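Local coordinates for protein putative oxidoreductase (Klebsiella pneumoniae subsp. pneumoniae MGH 78578, PDB 3E82) that probably acts as a nucleotide-dependent oxidoreductase of the Gfo/Idh/MocA family, pairing a Rossmann domain with an alpha/beta domain that meets its counterpart in a second subunit, at residues F192-I202 against W214-H224; L176-I185 against V226-V234. All blocks are in the same frame, centred on the assembly; numbering follows the deposited sequence.

Contact 1 of 2, residues F192-I202 against W214-H224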
loop_
_atom_site.group_PDB
_atom_site.type_symbol
_atom_site.label_atom_id
_atom_site.label_comp_id
_atom_site.label_asym_id
_atom_site.label_seq_id
_atom_site.Cartn_x
_atom_site.Cartn_y
_atom_site.Cartn_z
ATOM N N PHE B 192 -17.359 0.953 -5.366
ATOM C CA PHE B 192 -17.795 0.948 -3.976
ATOM C C PHE B 192 -18.602 2.118 -3.432
ATOM O O PHE B 192 -18.994 2.091 -2.262
ATOM C CB PHE B 192 -16.552 0.784 -3.097
ATOM C CG PHE B 192 -15.618 -0.295 -3.566
ATOM C CD1 PHE B 192 -15.998 -1.636 -3.507
ATOM C CD2 PHE B 192 -14.353 0.027 -4.067
ATOM C CE1 PHE B 192 -15.133 -2.645 -3.940
ATOM C CE2 PHE B 192 -13.481 -0.975 -4.504
ATOM C CZ PHE B 192 -13.870 -2.311 -4.441
ATOM N N GLY B 193 -18.853 3.140 -4.239
ATOM C CA GLY B 193 -19.576 4.283 -3.708
ATOM C C GLY B 193 -18.591 5.168 -2.953
ATOM O O GLY B 193 -17.375 4.983 -3.066
ATOM N N LEU B 194 -19.099 6.119 -2.173
ATOM C CA LEU B 194 -18.241 7.037 -1.419
ATOM C C LEU B 194 -17.608 6.444 -0.162
ATOM O O LEU B 194 -18.250 5.728 0.592
ATOM C CB LEU B 194 -19.030 8.283 -0.995
ATOM C CG LEU B 194 -19.702 9.123 -2.079
ATOM C CD1 LEU B 194 -20.462 10.283 -1.427
ATOM C CD2 LEU B 194 -18.645 9.636 -3.041
ATOM N N PRO B 195 -16.328 6.751 0.080
ATOM C CA PRO B 195 -15.649 6.234 1.269
ATOM C C PRO B 195 -16.083 7.058 2.473
ATOM O O PRO B 195 -16.591 8.180 2.319
ATOM C CB PRO B 195 -14.176 6.442 0.938
ATOM C CG PRO B 195 -14.212 7.738 0.137
ATOM C CD PRO B 195 -15.405 7.527 -0.770
ATOM N N GLN B 196 -15.888 6.505 3.665
ATOM C CA GLN B 196 -16.244 7.205 4.889
ATOM C C GLN B 196 -15.206 8.272 5.224
ATOM O O GLN B 196 -15.542 9.322 5.771
ATOM C CB GLN B 196 -16.367 6.223 6.050
ATOM C CG GLN B 196 -16.881 6.861 7.335
ATOM C CD GLN B 196 -17.444 5.839 8.298
ATOM O OE1 GLN B 196 -18.244 4.993 7.907
ATOM N NE2 GLN B 196 -17.045 5.918 9.559
ATOM N N SER B 197 -13.942 7.999 4.906
ATOM C CA SER B 197 -12.868 8.956 5.165
ATOM C C SER B 197 -11.713 8.733 4.198
ATOM O O SER B 197 -11.601 7.676 3.581
ATOM C CB SER B 197 -12.375 8.839 6.605
ATOM O OG SER B 197 -11.664 7.634 6.810
ATOM N N VAL B 198 -10.862 9.739 4.062
ATOM C CA VAL B 198 -9.731 9.671 3.146
ATOM C C VAL B 198 -8.449 10.036 3.870
ATOM O O VAL B 198 -8.395 11.022 4.609
ATOM C CB VAL B 198 -9.928 10.648 1.950
ATOM C CG1 VAL B 198 -8.715 10.630 1.052
ATOM C CG2 VAL B 198 -11.169 10.264 1.161
ATOM N N GLN B 199 -7.413 9.236 3.664
ATOM C CA GLN B 199 -6.134 9.497 4.294
ATOM C C GLN B 199 -5.107 9.600 3.171
ATOM O O GLN B 199 -5.103 8.791 2.244
ATOM C CB GLN B 199 -5.797 8.361 5.270
ATOM C CG GLN B 199 -4.619 8.621 6.185
ATOM C CD GLN B 199 -3.296 8.319 5.517
ATOM O OE1 GLN B 199 -3.162 7.295 4.844
ATOM N NE2 GLN B 199 -2.302 9.196 5.709
ATOM N N GLY B 200 -4.246 10.607 3.239
ATOM C CA GLY B 200 -3.269 10.766 2.185
ATOM C C GLY B 200 -1.841 11.052 2.609
ATOM O O GLY B 200 -1.592 11.678 3.635
ATOM N N ASN B 201 -0.908 10.595 1.786
ATOM C CA ASN B 201 0.516 10.800 2.018
ATOM C C ASN B 201 1.076 11.081 0.626
ATOM O O ASN B 201 1.158 10.174 -0.214
ATOM C CB ASN B 201 1.141 9.536 2.604
ATOM C CG ASN B 201 2.505 9.789 3.216
ATOM O OD1 ASN B 201 3.294 10.600 2.712
ATOM N ND2 ASN B 201 2.797 9.089 4.302
ATOM N N ILE B 202 1.429 12.343 0.379
ATOM C CA ILE B 202 1.944 12.774 -0.925
ATOM C C ILE B 202 3.355 13.357 -0.784
ATOM O O ILE B 202 3.623 14.153 0.116
ATOM C CB ILE B 202 0.983 13.836 -1.556
ATOM C CG1 ILE B 202 -0.428 13.251 -1.664
ATOM C CG2 ILE B 202 1.459 14.233 -2.951
ATOM C CD1 ILE B 202 -1.467 14.237 -2.166
ATOM N N TRP B 214 5.081 10.789 -5.809
ATOM C CA TRP B 214 4.742 9.620 -5.014
ATOM C C TRP B 214 3.474 9.982 -4.261
ATOM O O TRP B 214 3.448 10.954 -3.503
ATOM C CB TRP B 214 5.862 9.306 -4.022
ATOM C CG TRP B 214 5.699 8.010 -3.261
ATOM C CD1 TRP B 214 6.221 6.786 -3.597
ATOM C CD2 TRP B 214 5.058 7.837 -1.993
ATOM N NE1 TRP B 214 5.953 5.871 -2.610
ATOM C CE2 TRP B 214 5.240 6.487 -1.613
ATOM C CE3 TRP B 214 4.349 8.691 -1.137
ATOM C CZ2 TRP B 214 4.742 5.973 -0.413
ATOM C CZ3 TRP B 214 3.851 8.179 0.058
ATOM C CH2 TRP B 214 4.052 6.831 0.407
ATOM N N ALA B 215 2.420 9.213 -4.483
ATOM C CA ALA B 215 1.161 9.476 -3.809
ATOM C C ALA B 215 0.589 8.161 -3.334
ATOM O O ALA B 215 0.382 7.231 -4.113
ATOM C CB ALA B 215 0.191 10.169 -4.750
ATOM N N HIS B 216 0.346 8.096 -2.037
ATOM C CA HIS B 216 -0.196 6.908 -1.427
ATOM C C HIS B 216 -1.435 7.344 -0.667
ATOM O O HIS B 216 -1.338 7.975 0.386
ATOM C CB HIS B 216 0.843 6.313 -0.490
ATOM C CG HIS B 216 0.531 4.917 -0.075
ATOM N ND1 HIS B 216 0.071 4.605 1.182
ATOM C CD2 HIS B 216 0.533 3.762 -0.776
ATOM C CE1 HIS B 216 -0.202 3.316 1.237
ATOM N NE2 HIS B 216 0.070 2.779 0.062
ATOM N N VAL B 217 -2.598 6.992 -1.208
ATOM C CA VAL B 217 -3.876 7.386 -0.629
ATOM C C VAL B 217 -4.763 6.212 -0.256
ATOM O O VAL B 217 -4.927 5.275 -1.034
ATOM C CB VAL B 217 -4.643 8.281 -1.618
ATOM C CG1 VAL B 217 -6.013 8.643 -1.061
ATOM C CG2 VAL B 217 -3.813 9.526 -1.920
ATOM N N VAL B 218 -5.350 6.283 0.936
ATOM C CA VAL B 218 -6.222 5.221 1.424
ATOM C C VAL B 218 -7.641 5.717 1.632
ATOM O O VAL B 218 -7.863 6.719 2.313
ATOM C CB VAL B 218 -5.718 4.641 2.769
ATOM C CG1 VAL B 218 -6.656 3.544 3.243
ATOM C CG2 VAL B 218 -4.304 4.092 2.606
ATOM N N LEU B 219 -8.593 5.014 1.025
ATOM C CA LEU B 219 -10.004 5.339 1.163
ATOM C C LEU B 219 -10.608 4.340 2.155
ATOM O O LEU B 219 -10.616 3.134 1.897
ATOM C CB LEU B 219 -10.712 5.237 -0.195
ATOM C CG LEU B 219 -10.719 6.508 -1.062
ATOM C CD1 LEU B 219 -9.326 7.061 -1.227
ATOM C CD2 LEU B 219 -11.337 6.191 -2.412
ATOM N N ASN B 220 -11.099 4.842 3.290
ATOM C CA ASN B 220 -11.692 3.979 4.318
ATOM C C ASN B 220 -13.200 3.775 4.158
ATOM O O ASN B 220 -13.974 4.740 4.126
ATOM C CB ASN B 220 -11.426 4.538 5.726
ATOM C CG ASN B 220 -9.943 4.637 6.054
ATOM O OD1 ASN B 220 -9.209 3.637 6.028
ATOM N ND2 ASN B 220 -9.493 5.848 6.370
ATOM N N TYR B 221 -13.602 2.511 4.046
ATOM C CA TYR B 221 -15.009 2.130 3.936
ATOM C C TYR B 221 -15.341 1.371 5.226
ATOM O O TYR B 221 -14.445 0.894 5.916
ATOM C CB TYR B 221 -15.232 1.232 2.712
ATOM C CG TYR B 221 -15.172 1.976 1.398
ATOM C CD1 TYR B 221 -16.334 2.514 0.822
ATOM C CD2 TYR B 221 -13.957 2.178 0.744
ATOM C CE1 TYR B 221 -16.281 3.236 -0.381
ATOM C CE2 TYR B 221 -13.890 2.900 -0.457
ATOM C CZ TYR B 221 -15.060 3.425 -1.011
ATOM O OH TYR B 221 -15.003 4.124 -2.194
ATOM N N PRO B 222 -16.634 1.243 5.565
ATOM C CA PRO B 222 -17.002 0.534 6.797
ATOM C C PRO B 222 -16.459 -0.885 6.935
ATOM O O PRO B 222 -16.046 -1.284 8.020
ATOM C CB PRO B 222 -18.530 0.562 6.770
ATOM C CG PRO B 222 -18.828 1.840 6.035
ATOM C CD PRO B 222 -17.832 1.770 4.890
ATOM N N ALA B 223 -16.451 -1.643 5.844
ATOM C CA ALA B 223 -15.988 -3.021 5.917
ATOM C C ALA B 223 -14.824 -3.390 5.002
ATOM O O ALA B 223 -14.570 -4.570 4.778
ATOM C CB ALA B 223 -17.167 -3.984 5.673
ATOM N N HIS B 224 -14.136 -2.401 4.448
ATOM C CA HIS B 224 -12.987 -2.715 3.613
ATOM C C HIS B 224 -12.117 -1.503 3.346
ATOM O O HIS B 224 -12.503 -0.366 3.645
ATOM C CB HIS B 224 -13.417 -3.387 2.300
ATOM C CG HIS B 224 -13.947 -2.443 1.264
ATOM N ND1 HIS B 224 -15.221 -1.921 1.310
ATOM C CD2 HIS B 224 -13.387 -1.970 0.126
ATOM C CE1 HIS B 224 -15.426 -1.171 0.242
ATOM N NE2 HIS B 224 -14.328 -1.182 -0.492
HETATM O O HOH W 1 -1.358 7.199 3.048
#

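Contact 2 of 2, residues L176-I185 against V226-V234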
loop_
_atom_site.group_PDB
_atom_site.type_symbol
_atom_site.label_atom_id
_atom_site.label_comp_id
_atom_site.label_asym_id
_atom_site.label_seq_id
_atom_site.Cartn_x
_atom_site.Cartn_y
_atom_site.Cartn_z
ATOM N N LEU B 176 1.664 14.486 -9.758
ATOM C CA LEU B 176 1.219 13.132 -10.050
ATOM C C LEU B 176 -0.202 12.854 -9.553
ATOM O O LEU B 176 -1.038 12.354 -10.307
ATOM C CB LEU B 176 2.197 12.128 -9.431
ATOM C CG LEU B 176 2.059 10.654 -9.801
ATOM C CD1 LEU B 176 2.376 10.472 -11.275
ATOM C CD2 LEU B 176 3.025 9.831 -8.960
ATOM N N TRP B 177 -0.470 13.183 -8.291
ATOM C CA TRP B 177 -1.788 12.941 -7.705
ATOM C C TRP B 177 -2.907 13.552 -8.536
ATOM O O TRP B 177 -3.850 12.864 -8.910
ATOM C CB TRP B 177 -1.849 13.486 -6.270
ATOM C CG TRP B 177 -3.158 13.223 -5.555
ATOM C CD1 TRP B 177 -3.926 14.139 -4.882
ATOM C CD2 TRP B 177 -3.850 11.966 -5.444
ATOM N NE1 TRP B 177 -5.047 13.534 -4.367
ATOM C CE2 TRP B 177 -5.027 12.202 -4.697
ATOM C CE3 TRP B 177 -3.591 10.668 -5.904
ATOM C CZ2 TRP B 177 -5.945 11.188 -4.400
ATOM C CZ3 TRP B 177 -4.509 9.656 -5.606
ATOM C CH2 TRP B 177 -5.669 9.926 -4.861
ATOM N N PHE B 178 -2.797 14.843 -8.832
ATOM C CA PHE B 178 -3.813 15.531 -9.617
ATOM C C PHE B 178 -3.990 15.004 -11.031
ATOM O O PHE B 178 -5.097 15.038 -11.571
ATOM C CB PHE B 178 -3.519 17.032 -9.673
ATOM C CG PHE B 178 -4.370 17.840 -8.743
ATOM C CD1 PHE B 178 -4.255 17.690 -7.363
ATOM C CD2 PHE B 178 -5.305 18.738 -9.245
ATOM C CE1 PHE B 178 -5.060 18.425 -6.495
ATOM C CE2 PHE B 178 -6.116 19.476 -8.392
ATOM C CZ PHE B 178 -5.994 19.321 -7.013
ATOM N N ASP B 179 -2.913 14.521 -11.640
ATOM C CA ASP B 179 -3.009 14.008 -13.000
ATOM C C ASP B 179 -3.527 12.581 -13.099
ATOM O O ASP B 179 -4.438 12.300 -13.879
ATOM C CB ASP B 179 -1.653 14.075 -13.715
ATOM C CG ASP B 179 -1.142 15.496 -13.871
ATOM O OD1 ASP B 179 -1.954 16.401 -14.157
ATOM O OD2 ASP B 179 0.080 15.701 -13.720
ATOM N N LEU B 180 -2.953 11.681 -12.313
ATOM C CA LEU B 180 -3.353 10.283 -12.383
ATOM C C LEU B 180 -4.301 9.811 -11.292
ATOM O O LEU B 180 -4.968 8.791 -11.452
ATOM C CB LEU B 180 -2.095 9.423 -12.426
ATOM C CG LEU B 180 -1.270 9.880 -13.633
ATOM C CD1 LEU B 180 0.196 9.821 -13.309
ATOM C CD2 LEU B 180 -1.616 9.032 -14.844
ATOM N N GLY B 181 -4.363 10.546 -10.187
ATOM C CA GLY B 181 -5.274 10.186 -9.116
ATOM C C GLY B 181 -6.727 10.088 -9.579
ATOM O O GLY B 181 -7.428 9.162 -9.190
ATOM N N PRO B 182 -7.210 11.019 -10.422
ATOM C CA PRO B 182 -8.599 10.988 -10.898
ATOM C C PRO B 182 -9.168 9.671 -11.427
ATOM O O PRO B 182 -10.242 9.261 -10.989
ATOM C CB PRO B 182 -8.628 12.107 -11.939
ATOM C CG PRO B 182 -7.715 13.121 -11.320
ATOM C CD PRO B 182 -6.541 12.257 -10.869
ATOM N N HIS B 183 -8.479 8.992 -12.343
ATOM C CA HIS B 183 -9.042 7.743 -12.859
ATOM C C HIS B 183 -8.999 6.621 -11.818
ATOM O O HIS B 183 -9.868 5.748 -11.796
ATOM C CB HIS B 183 -8.347 7.301 -14.155
ATOM C CG HIS B 183 -7.015 6.653 -13.948
ATOM N ND1 HIS B 183 -5.896 7.353 -13.550
ATOM C CD2 HIS B 183 -6.623 5.363 -14.083
ATOM C CE1 HIS B 183 -4.872 6.522 -13.450
ATOM N NE2 HIS B 183 -5.286 5.309 -13.768
ATOM N N LEU B 184 -7.989 6.660 -10.956
ATOM C CA LEU B 184 -7.843 5.673 -9.888
ATOM C C LEU B 184 -9.029 5.827 -8.933
ATOM O O LEU B 184 -9.650 4.844 -8.515
ATOM C CB LEU B 184 -6.526 5.919 -9.139
ATOM C CG LEU B 184 -5.337 4.978 -9.381
ATOM C CD1 LEU B 184 -5.290 4.519 -10.818
ATOM C CD2 LEU B 184 -4.046 5.668 -8.970
ATOM N N ILE B 185 -9.335 7.076 -8.589
ATOM C CA ILE B 185 -10.448 7.373 -7.690
ATOM C C ILE B 185 -11.793 7.029 -8.327
ATOM O O ILE B 185 -12.613 6.333 -7.731
ATOM C CB ILE B 185 -10.483 8.869 -7.313
ATOM C CG1 ILE B 185 -9.221 9.248 -6.543
ATOM C CG2 ILE B 185 -11.735 9.168 -6.483
ATOM C CD1 ILE B 185 -8.999 10.748 -6.482
ATOM N N VAL B 226 -9.395 0.649 0.592
ATOM C CA VAL B 226 -9.025 0.930 -0.784
ATOM C C VAL B 226 -7.714 1.705 -0.761
ATOM O O VAL B 226 -7.586 2.724 -0.075
ATOM C CB VAL B 226 -10.111 1.768 -1.503
ATOM C CG1 VAL B 226 -9.536 2.395 -2.782
ATOM C CG2 VAL B 226 -11.306 0.871 -1.854
ATOM N N ILE B 227 -6.732 1.198 -1.493
ATOM C CA ILE B 227 -5.431 1.839 -1.573
ATOM C C ILE B 227 -5.152 2.244 -3.016
ATOM O O ILE B 227 -5.187 1.407 -3.924
ATOM C CB ILE B 227 -4.308 0.895 -1.094
ATOM C CG1 ILE B 227 -4.464 0.615 0.402
ATOM C CG2 ILE B 227 -2.950 1.528 -1.364
ATOM C CD1 ILE B 227 -3.419 -0.356 0.950
ATOM N N LEU B 228 -4.892 3.533 -3.216
ATOM C CA LEU B 228 -4.593 4.073 -4.539
ATOM C C LEU B 228 -3.153 4.545 -4.453
ATOM O O LEU B 228 -2.806 5.320 -3.559
ATOM C CB LEU B 228 -5.529 5.243 -4.851
ATOM C CG LEU B 228 -7.031 4.980 -4.687
ATOM C CD1 LEU B 228 -7.808 6.225 -5.128
ATOM C CD2 LEU B 228 -7.462 3.769 -5.521
ATOM N N HIS B 229 -2.312 4.079 -5.370
ATOM C CA HIS B 229 -0.893 4.426 -5.326
ATOM C C HIS B 229 -0.318 4.870 -6.670
ATOM O O HIS B 229 -0.490 4.195 -7.682
ATOM C CB HIS B 229 -0.096 3.223 -4.801
ATOM C CG HIS B 229 1.348 3.519 -4.529
ATOM N ND1 HIS B 229 1.790 4.021 -3.323
ATOM C CD2 HIS B 229 2.441 3.437 -5.326
ATOM C CE1 HIS B 229 3.092 4.237 -3.389
ATOM N NE2 HIS B 229 3.511 3.891 -4.594
ATOM N N CYS B 230 0.375 6.006 -6.646
ATOM C CA CYS B 230 1.017 6.585 -7.828
ATOM C C CYS B 230 2.501 6.821 -7.547
ATOM O O CYS B 230 2.860 7.291 -6.470
ATOM C CB CYS B 230 0.381 7.940 -8.170
ATOM S SG CYS B 230 -1.353 7.888 -8.578
ATOM N N SER B 231 3.363 6.498 -8.508
ATOM C CA SER B 231 4.798 6.735 -8.339
ATOM C C SER B 231 5.539 6.796 -9.668
ATOM O O SER B 231 5.222 6.056 -10.583
ATOM C CB SER B 231 5.448 5.647 -7.476
ATOM O OG SER B 231 6.848 5.886 -7.374
HETATM N N MSE B 232 6.527 7.677 -9.758
HETATM C CA MSE B 232 7.327 7.819 -10.970
HETATM C C MSE B 232 8.621 7.009 -10.860
HETATM O O MSE B 232 9.452 7.027 -11.769
HETATM C CB MSE B 232 7.669 9.294 -11.209
HETATM C CG MSE B 232 6.455 10.166 -11.480
HETATM SE SE MSE B 232 5.577 9.614 -13.109
HETATM C CE MSE B 232 6.061 11.126 -14.233
ATOM N N LEU B 233 8.798 6.297 -9.751
ATOM C CA LEU B 233 10.006 5.497 -9.576
ATOM C C LEU B 233 9.767 4.041 -9.246
ATOM O O LEU B 233 10.023 3.595 -8.131
ATOM C CB LEU B 233 10.906 6.101 -8.502
ATOM C CG LEU B 233 11.928 7.124 -8.989
ATOM C CD1 LEU B 233 12.900 7.399 -7.866
ATOM C CD2 LEU B 233 12.676 6.597 -10.212
ATOM N N VAL B 234 9.280 3.299 -10.229
ATOM C CA VAL B 234 9.023 1.879 -10.055
ATOM C C VAL B 234 9.591 1.161 -11.270
ATOM O O VAL B 234 8.944 1.083 -12.312
ATOM C CB VAL B 234 7.505 1.585 -9.946
ATOM C CG1 VAL B 234 7.271 0.083 -9.801
ATOM C CG2 VAL B 234 6.918 2.321 -8.752
#

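Contact 1 of 2, residues F192-I202 against W214-H224
Asn220 O is gripped by two consecutive backbone amides, Gln196 N just before strand 197-202 and Ser197 N at its start: Gln196 N donates to it at 2.6 Å, nearly in line with the carbonyl, and Ser197 N adds a weak bond at 3.4 Å. Two residues facing one make a classic beta bulge. Asn220 answers with its own N to Ser197 O, and its side-chain ND2 reaches Ser197 OG at 2.8 Å, the hydroxyl lying in the plane of the amide. A chi1 of 70°, with OG between the backbone N and the carbonyl carbon, brings the hydroxyl to ND2. Beyond the bulge the strands run antiparallel, with hydrogen-bonded pairs Gln199-Val218 and Asn201-His216; one water donates to both Gln199 OE1 and His216 O.

Before the bulge, the Tyr221 ring lies against the turn that leaves the helix. Its OH donates to Gly193 O at 2.7 Å, while Pro195 CA sits over a ring face in a CH-pi contact, 3.7 Å from the Tyr221 centroid. Phe192 turns its edge to the face of Tyr221 and receives the edge of His224 on its own face, NE2 standing 3.4 Å from Phe192 CG. At the far end Trp214 CZ3 approaches Asn201 O at 3.4 Å and then OD1, amide and indole nearly perpendicular. That amide's polar end is engaged across the dimer, OD1 by Lys225 and ND2 by Asn220 of the second subunit. Val198, Val217 and Ile202 point the other way, toward helices 176-192 and 320-339. The whole is a beta hairpin at the edge of the mixed sheet in the C-terminal alpha/beta domain, one sheet face packed on helices and the other on the partner subunit.

Contact 2 of 2, residues L176-I185 against V226-V234
Leu176 presses CD2 onto Cys230 CB at 3.3 Å, tighter than usual for two carbons, in a contact without a hydrogen bond across it, made mostly by apolar side chains. Cys230 and Leu228, two residues apart on the strand, both point at the helix and form its centre. The other methyl of Leu176, CD1, meets SE of Met232, a selenomethionine, at 3.8 Å, the two chains running alongside in opposing senses. From the next turns of the helix, Leu184 CD2 reaches Cys230 SG at 3.5 Å, and Leu180 CB lies near the same sulfur. Leu228 CD1 touches Ile185 CG1 at 3.6 Å, the two chains nearly perpendicular to each other, and also approaches the edge of the Trp177 indole at CH2. This is helix-on-sheet packing of the C-terminal alpha/beta domain: helix 176-185 runs roughly antiparallel to strand 226-231, 145° between their directions, the axes 8.9 Å apart. Behind the first shell, Trp177 is anchored by NE1 donating to Leu330 O of helix 320-339, whose Val329 and Leu330 also meet Ile185. At the strand's last residue, Ser231 OG accepts from Leu233 N in an ST turn.

In the fold
Following the chain from the N terminus, the Rossmann sheet comes first, then strand 148-156 of the mixed sheet and helix 176-192, where contact 2 opens. The helix runs out into the turn before strand 197-203, so contact 1 opens and closes, through the hairpin with strand 214-220, before the chain reaches strand 225-231 and completes contact 2: the smaller loop sits within the larger, and the two do not cross. Strands 214-220 and 225-231 are sheet neighbours, joined by probable backbone hydrogen bonds such as Leu219 N to Val226 O. Contact 2 sets helix 176-192 on strand 225-231, contact 1 adds the outer hairpin of the same sheet, and both reach the second subunit.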